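Local coordinates for protein hydrolase, HAD superfamily, subfamily III A (Legionella pneumophila, PDB 3N1U) that probably hydrolyses 3-deoxy-D-manno-octulosonate 8-phosphate to 3-deoxy-D-manno-octulosonate and inorganic phosphate, a step of lipopolysaccharide biosynthesis, at residues D51-G54 against L55-M59. Numbering follows the deposited sequence.
Sequences DGMG and LKLLM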
loop_
_atom_site.group_PDB
_atom_site.type_symbol
_atom_site.label_atom_id
_atom_site.label_comp_id
_atom_site.label_asym_id
_atom_site.label_seq_id
_atom_site.Cartn_x
_atom_site.Cartn_y
_atom_site.Cartn_z
ATOM N N ASP A 51 5.228 -3.302 14.917
ATOM C CA ASP A 51 6.342 -4.252 14.977
ATOM C C ASP A 51 7.447 -3.671 15.808
ATOM O O ASP A 51 8.064 -4.388 16.593
ATOM C CB ASP A 51 6.894 -4.493 13.558
ATOM C CG ASP A 51 5.991 -5.286 12.675
ATOM O OD1 ASP A 51 5.158 -6.093 13.134
ATOM O OD2 ASP A 51 6.155 -5.103 11.423
ATOM N N GLY A 52 7.728 -2.380 15.640
ATOM C CA GLY A 52 8.747 -1.726 16.490
ATOM C C GLY A 52 8.373 -1.816 17.992
ATOM O O GLY A 52 9.208 -2.132 18.828
HETATM N N MSE A 53 7.103 -1.625 18.310
HETATM C CA MSE A 53 6.614 -1.800 19.695
HETATM C C MSE A 53 6.768 -3.256 20.162
HETATM O O MSE A 53 7.166 -3.487 21.311
HETATM C CB MSE A 53 5.137 -1.341 19.797
HETATM C CG MSE A 53 4.461 -1.677 21.095
HETATM SE SE MSE A 53 5.223 -0.530 22.506
HETATM C CE MSE A 53 4.286 1.037 21.933
ATOM N N GLY A 54 6.410 -4.214 19.293
ATOM C CA GLY A 54 6.649 -5.667 19.557
ATOM C C GLY A 54 8.080 -5.961 20.006
ATOM O O GLY A 54 8.321 -6.600 21.057
ATOM N N LEU A 55 9.026 -5.458 19.241
ATOM C CA LEU A 55 10.438 -5.688 19.582
ATOM C C LEU A 55 10.812 -5.005 20.876
ATOM O O LEU A 55 11.525 -5.578 21.685
ATOM C CB LEU A 55 11.333 -5.248 18.410
ATOM C CG LEU A 55 11.043 -5.975 17.070
ATOM C CD1 LEU A 55 12.044 -5.523 15.990
ATOM C CD2 LEU A 55 11.140 -7.534 17.260
ATOM N N LYS A 56 10.306 -3.788 21.110
ATOM C CA LYS A 56 10.593 -3.123 22.375
ATOM C C LYS A 56 9.976 -3.822 23.574
ATOM O O LYS A 56 10.551 -3.800 24.695
ATOM C CB LYS A 56 10.136 -1.656 22.345
ATOM C CG LYS A 56 10.938 -0.761 21.404
ATOM C CD LYS A 56 10.206 0.565 21.310
ATOM C CE LYS A 56 11.074 1.624 20.668
ATOM N NZ LYS A 56 10.303 2.911 20.713
ATOM N N LEU A 57 8.803 -4.416 23.362
ATOM C CA LEU A 57 8.184 -5.184 24.447
ATOM C C LEU A 57 8.993 -6.437 24.756
ATOM O O LEU A 57 9.131 -6.820 25.932
ATOM C CB LEU A 57 6.754 -5.574 24.097
ATOM C CG LEU A 57 5.719 -4.410 24.074
ATOM C CD1 LEU A 57 4.355 -4.788 23.437
ATOM C CD2 LEU A 57 5.489 -3.874 25.456
ATOM N N LEU A 58 9.468 -7.129 23.726
ATOM C CA LEU A 58 10.322 -8.296 24.041
ATOM C C LEU A 58 11.503 -7.865 24.875
ATOM O O LEU A 58 11.850 -8.474 25.910
ATOM C CB LEU A 58 10.837 -8.970 22.760
ATOM C CG LEU A 58 9.820 -9.774 21.940
ATOM C CD1 LEU A 58 10.525 -10.417 20.722
ATOM C CD2 LEU A 58 9.187 -10.838 22.817
HETATM N N MSE A 59 12.170 -6.821 24.435
HETATM C CA MSE A 59 13.371 -6.388 25.162
HETATM C C MSE A 59 13.085 -5.895 26.589
HETATM O O MSE A 59 13.910 -6.127 27.492
HETATM C CB MSE A 59 14.109 -5.325 24.319
HETATM C CG MSE A 59 14.701 -5.948 23.000
HETATM SE SE MSE A 59 15.837 -4.622 22.071
HETATM C CE MSE A 59 14.390 -3.786 21.151
#
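L57 and M53 meet one turn apart on helix 49-60. The L57 side chain starts beside the carbonyl oxygen of M53. Its CB lies 3.5 Å from M53 O and also passes G54 O. CG comes nearer, 3.3 Å from M53 O. Chi1 of -71° sets CG beside the backbone N, which donates to M53 O at 2.8 Å. CD1 stays 3.8 Å from M53 O and meets the M53 CG at 3.9 Å. The two side chains cross at a slant. In selenomethionine M53, CG stands anti to the backbone N (chi1 170°) and is the side-chain atom that meets L57; the chain bends beyond it. In the HAD-type fold of this KdsC-family protein, helix 49-60 links the two-stranded antiparallel hairpin to strand 64-68 of the parallel sheet. M53 and L57 both touch Y180 of helix 173-181. M53 also packs on D119 and L57 on L120, both of a second subunit. L55 and L58 instead touch V65 of the sheet. L55 places CG 3.4 Å from D51 O, which accepts the L55 N-H with an N-H...O angle of 162°. D51 OD1 accepts a hydrogen bond from the backbone N of R160. K56 CG sits 3.4 Å from G52 O, CD stays near it, and the extended chain leads away. K56 N and L58 N donate hydrogen bonds to G52 O and G54 O in the alpha-helical i+4 to i pattern.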